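Local coordinates for cell division protein FtsZ 1 (Methanocaldococcus jannaschii, PDB 2VAP) that binds GTP and, as a tubulin-like GTPase, probably polymerises into the contractile Z ring at the future division site and recruits other division proteins, at residues A[169-181]-A[342-354]. Numbering follows the deposited sequence.
Sequences RMKNAMEGLERLK and SRIEFTDTGLKRK. With GDP (guanosine-5'-diphosphate), chain B.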
# COMPACT_ATOMS: atom_id res chain seq x y z
N ARG A 169 20.60 7.82 -3.21
CA ARG A 169 19.36 7.27 -2.64
C ARG A 169 18.28 7.08 -3.70
O ARG A 169 17.63 6.03 -3.75
CB ARG A 169 18.84 8.16 -1.50
CG ARG A 169 19.60 8.01 -0.19
CD ARG A 169 18.92 7.02 0.75
NE ARG A 169 19.82 6.56 1.80
CZ ARG A 169 19.45 5.82 2.85
NH1 ARG A 169 18.18 5.46 3.00
NH2 ARG A 169 20.35 5.45 3.75
N MET A 170 18.10 8.09 -4.56
CA MET A 170 17.09 8.02 -5.62
C MET A 170 17.44 6.99 -6.69
O MET A 170 16.58 6.23 -7.13
CB MET A 170 16.86 9.40 -6.25
CG MET A 170 15.77 9.44 -7.32
SD MET A 170 14.13 8.90 -6.76
CE MET A 170 13.58 10.36 -5.88
N LYS A 171 18.72 6.95 -7.09
CA LYS A 171 19.20 5.97 -8.07
C LYS A 171 18.97 4.54 -7.57
O LYS A 171 18.45 3.70 -8.30
CB LYS A 171 20.68 6.20 -8.39
CG LYS A 171 21.22 5.32 -9.51
CD LYS A 171 22.71 5.54 -9.72
CE LYS A 171 23.27 4.59 -10.77
NZ LYS A 171 22.79 4.89 -12.15
N ASN A 172 19.36 4.29 -6.32
CA ASN A 172 19.12 2.99 -5.68
C ASN A 172 17.63 2.64 -5.62
O ASN A 172 17.24 1.52 -5.93
CB ASN A 172 19.75 2.95 -4.28
CG ASN A 172 21.27 2.81 -4.31
OD1 ASN A 172 21.93 3.02 -3.30
ND2 ASN A 172 21.81 2.44 -5.47
N ALA A 173 16.81 3.62 -5.23
CA ALA A 173 15.36 3.45 -5.16
C ALA A 173 14.74 3.07 -6.50
O ALA A 173 13.89 2.18 -6.57
CB ALA A 173 14.71 4.71 -4.62
N MET A 174 15.19 3.74 -7.56
CA MET A 174 14.65 3.52 -8.90
C MET A 174 15.08 2.19 -9.50
O MET A 174 14.33 1.57 -10.26
CB MET A 174 15.02 4.68 -9.83
CG MET A 174 14.28 5.98 -9.52
SD MET A 174 12.48 5.84 -9.53
CE MET A 174 12.16 5.41 -11.24
N GLU A 175 16.28 1.74 -9.14
CA GLU A 175 16.75 0.40 -9.52
C GLU A 175 15.93 -0.67 -8.82
O GLU A 175 15.59 -1.70 -9.41
CB GLU A 175 18.24 0.24 -9.23
CG GLU A 175 19.15 0.99 -10.19
CD GLU A 175 20.63 0.84 -9.87
OE1 GLU A 175 20.97 0.31 -8.79
OE2 GLU A 175 21.46 1.26 -10.71
N GLY A 176 15.60 -0.42 -7.55
CA GLY A 176 14.73 -1.31 -6.77
C GLY A 176 13.31 -1.34 -7.29
O GLY A 176 12.65 -2.38 -7.26
N LEU A 177 12.83 -0.19 -7.77
CA LEU A 177 11.49 -0.08 -8.35
C LEU A 177 11.39 -0.89 -9.64
O LEU A 177 10.35 -1.50 -9.91
CB LEU A 177 11.14 1.39 -8.61
CG LEU A 177 9.69 1.78 -8.87
CD1 LEU A 177 8.82 1.60 -7.63
CD2 LEU A 177 9.61 3.22 -9.36
N GLU A 178 12.47 -0.90 -10.42
CA GLU A 178 12.55 -1.70 -11.64
C GLU A 178 12.51 -3.20 -11.34
O GLU A 178 11.85 -3.96 -12.06
CB GLU A 178 13.81 -1.33 -12.43
CG GLU A 178 13.93 -1.99 -13.81
CD GLU A 178 12.87 -1.51 -14.80
OE1 GLU A 178 12.36 -2.35 -15.57
OE2 GLU A 178 12.55 -0.31 -14.81
N ARG A 179 13.20 -3.61 -10.28
CA ARG A 179 13.21 -5.01 -9.85
C ARG A 179 11.85 -5.45 -9.30
O ARG A 179 11.42 -6.58 -9.53
CB ARG A 179 14.31 -5.27 -8.82
CG ARG A 179 15.73 -5.11 -9.36
CD ARG A 179 16.78 -5.68 -8.41
NE ARG A 179 16.71 -5.10 -7.07
CZ ARG A 179 17.34 -3.99 -6.69
NH1 ARG A 179 18.11 -3.32 -7.54
NH2 ARG A 179 17.21 -3.56 -5.45
N LEU A 180 11.19 -4.56 -8.57
CA LEU A 180 9.84 -4.81 -8.04
C LEU A 180 8.82 -5.02 -9.15
O LEU A 180 7.97 -5.91 -9.06
CB LEU A 180 9.39 -3.67 -7.12
CG LEU A 180 9.69 -3.74 -5.62
CD1 LEU A 180 9.33 -2.42 -4.96
CD2 LEU A 180 8.96 -4.89 -4.94
N LYS A 181 8.92 -4.19 -10.19
CA LYS A 181 8.01 -4.24 -11.34
C LYS A 181 7.98 -5.62 -12.01
O LYS A 181 6.96 -6.02 -12.57
CB LYS A 181 8.42 -3.17 -12.36
CG LYS A 181 7.40 -2.91 -13.47
CD LYS A 181 7.88 -1.85 -14.45
CE LYS A 181 8.87 -2.42 -15.47
NZ LYS A 181 9.32 -1.39 -16.44
N SER A 342 1.93 3.65 -18.83
CA SER A 342 2.00 4.18 -20.20
C SER A 342 2.28 5.68 -20.24
O SER A 342 2.67 6.22 -21.27
CB SER A 342 0.72 3.85 -20.97
OG SER A 342 -0.41 4.41 -20.35
N ARG A 343 2.07 6.35 -19.10
CA ARG A 343 2.28 7.79 -18.99
C ARG A 343 3.48 8.14 -18.11
O ARG A 343 3.72 9.31 -17.79
CB ARG A 343 1.01 8.48 -18.47
CG ARG A 343 -0.25 8.23 -19.29
CD ARG A 343 -0.25 9.01 -20.60
NE ARG A 343 -1.43 8.72 -21.41
CZ ARG A 343 -2.56 9.41 -21.38
NH1 ARG A 343 -2.70 10.45 -20.57
NH2 ARG A 343 -3.58 9.05 -22.16
N ILE A 344 4.24 7.12 -17.71
CA ILE A 344 5.40 7.29 -16.83
C ILE A 344 6.64 6.60 -17.38
O ILE A 344 6.57 5.49 -17.91
CB ILE A 344 5.09 6.75 -15.39
CG1 ILE A 344 4.03 7.61 -14.68
CG2 ILE A 344 6.37 6.65 -14.54
CD1 ILE A 344 4.44 9.05 -14.37
N GLU A 345 7.78 7.28 -17.27
CA GLU A 345 9.08 6.71 -17.63
C GLU A 345 9.97 6.61 -16.39
O GLU A 345 10.08 7.55 -15.61
CB GLU A 345 9.75 7.56 -18.71
CG GLU A 345 10.96 6.90 -19.37
CD GLU A 345 11.61 7.78 -20.44
OE1 GLU A 345 11.77 8.99 -20.20
OE2 GLU A 345 11.96 7.24 -21.50
N PHE A 346 10.61 5.45 -16.23
CA PHE A 346 11.54 5.20 -15.13
C PHE A 346 12.92 5.74 -15.48
O PHE A 346 13.54 5.30 -16.46
CB PHE A 346 11.64 3.69 -14.85
CG PHE A 346 10.48 3.13 -14.06
CD1 PHE A 346 9.21 3.71 -14.09
CD2 PHE A 346 10.65 1.97 -13.30
CE1 PHE A 346 8.15 3.17 -13.37
CE2 PHE A 346 9.59 1.42 -12.58
CZ PHE A 346 8.34 2.02 -12.62
N THR A 347 13.41 6.70 -14.69
CA THR A 347 14.76 7.25 -14.87
C THR A 347 15.56 7.13 -13.57
O THR A 347 15.00 6.81 -12.52
CB THR A 347 14.75 8.73 -15.33
OG1 THR A 347 14.29 9.57 -14.26
CG2 THR A 347 13.86 8.93 -16.56
N ASP A 348 16.86 7.39 -13.65
CA ASP A 348 17.74 7.34 -12.48
C ASP A 348 17.44 8.44 -11.46
O ASP A 348 17.81 8.32 -10.29
CB ASP A 348 19.21 7.42 -12.91
CG ASP A 348 19.69 6.14 -13.59
OD1 ASP A 348 19.12 5.06 -13.34
OD2 ASP A 348 20.66 6.23 -14.38
N THR A 349 16.78 9.51 -11.90
CA THR A 349 16.46 10.65 -11.05
C THR A 349 15.00 10.66 -10.59
O THR A 349 14.55 11.60 -9.93
CB THR A 349 16.79 12.00 -11.73
OG1 THR A 349 16.08 12.09 -12.97
CG2 THR A 349 18.29 12.12 -11.99
N GLY A 350 14.26 9.60 -10.93
CA GLY A 350 12.87 9.45 -10.49
C GLY A 350 11.89 9.18 -11.61
O GLY A 350 12.27 8.77 -12.71
N LEU A 351 10.61 9.40 -11.33
CA LEU A 351 9.54 9.17 -12.29
C LEU A 351 9.33 10.39 -13.18
O LEU A 351 9.17 11.51 -12.69
CB LEU A 351 8.23 8.81 -11.58
CG LEU A 351 8.24 7.61 -10.61
CD1 LEU A 351 6.97 7.61 -9.76
CD2 LEU A 351 8.40 6.29 -11.35
N LYS A 352 9.35 10.16 -14.49
CA LYS A 352 9.16 11.23 -15.48
C LYS A 352 7.84 11.04 -16.22
O LYS A 352 7.52 9.93 -16.66
CB LYS A 352 10.33 11.25 -16.47
CG LYS A 352 10.40 12.51 -17.33
CD LYS A 352 11.49 12.41 -18.40
CE LYS A 352 12.88 12.62 -17.82
NZ LYS A 352 13.94 12.53 -18.87
N ARG A 353 7.07 12.12 -16.34
CA ARG A 353 5.81 12.09 -17.07
C ARG A 353 6.05 12.01 -18.58
O ARG A 353 6.84 12.78 -19.13
CB ARG A 353 4.95 13.32 -16.73
CG ARG A 353 4.39 13.31 -15.31
CD ARG A 353 3.32 14.38 -15.14
NE ARG A 353 2.82 14.44 -13.77
CZ ARG A 353 1.79 15.18 -13.37
NH1 ARG A 353 1.13 15.93 -14.24
NH2 ARG A 353 1.42 15.16 -12.10
N LYS A 354 5.35 11.08 -19.23
CA LYS A 354 5.50 10.85 -20.66
C LYS A 354 4.27 11.36 -21.42
O LYS A 354 3.96 12.55 -21.39
CB LYS A 354 5.72 9.36 -20.94
CG LYS A 354 6.18 9.04 -22.36
CD LYS A 354 6.35 7.54 -22.56
CE LYS A 354 6.79 7.20 -23.97
NZ LYS A 354 8.19 7.63 -24.25
PB GDP B . 16.75 0.49 5.03
O1B GDP B . 18.17 0.17 4.66
O2B GDP B . 16.48 0.04 6.45
O3B GDP B . 15.81 -0.22 4.09
O3A GDP B . 16.56 2.08 4.91
PA GDP B . 15.36 2.91 5.60
O1A GDP B . 14.08 2.11 5.65
O2A GDP B . 15.76 3.40 6.97
O5' GDP B . 15.20 4.16 4.61
C5' GDP B . 14.92 3.95 3.23
C4' GDP B . 14.08 5.10 2.71
O4' GDP B . 12.87 5.21 3.47
C3' GDP B . 14.79 6.43 2.85
O3' GDP B . 15.51 6.77 1.66
C2' GDP B . 13.69 7.42 3.17
O2' GDP B . 13.17 8.00 1.97
C1' GDP B . 12.60 6.57 3.81
N9 GDP B . 12.56 6.73 5.29
C8 GDP B . 13.61 6.79 6.14
N7 GDP B . 13.18 6.93 7.43
C5 GDP B . 11.84 6.95 7.41
C6 GDP B . 10.74 7.06 8.40
O6 GDP B . 10.99 7.18 9.62
N1 GDP B . 9.47 7.04 7.96
C2 GDP B . 9.17 6.91 6.65
N2 GDP B . 7.87 6.89 6.27
N3 GDP B . 10.12 6.80 5.69
C4 GDP B . 11.44 6.81 6.00
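A C-terminal beta hairpin packed on a helix of the GTPase domain illustrates how a chain end can fold back on a nucleotide-binding core. Strands 344-347 and 350-353, joined by a type I turn from Thr347 to Gly350, reach helix 169-181 mainly through Phe346, Asp348 and the backbone of the turn. Leu177 lays CD2 over one face of the Phe346 ring, 4.0 Å from its centroid, a CH-pi contact. Around the same ring, Glu178 OE2 comes obliquely to within 3.3 Å of Phe346 CD2, with carboxylate and ring planes 75° apart. Glu178 OE1, the other oxygen, forms a salt bridge with Lys181 NZ whose hydrogen bond is weak.

Met174 fills the angle between helix and hairpin. Bends at chi2 (-56°) and chi3 (-64°) curl its thioether against the turn backbone, where CG meets Thr347 O at 3.2 Å and CE reaches Leu351 CD2 at 3.9 Å. One turn earlier, Met170 CG rests on the peptide of Thr349, 3.6 Å from its C. Gly350 has backbone angles that would jam a CB against the preceding carbonyl oxygen; its own carbonyl oxygen takes Thr347 N and Thr347 OG1 from opposite faces, bracing the turn from within. On the exposed side, Lys171 runs alongside Asp348, and Lys171 NZ forms a 3.4 Å salt bridge with Asp348 OD2.

Arg169 gives GDP O3' a weak hydrogen bond through NH1, so the helix that meets the hairpin also lines the GDP pocket. Toward the parallel sheet, Met174 and Leu351 touch Leu160 of strand 153-160, while Leu177 and Leu351 meet Val189 of edge strand 186-191.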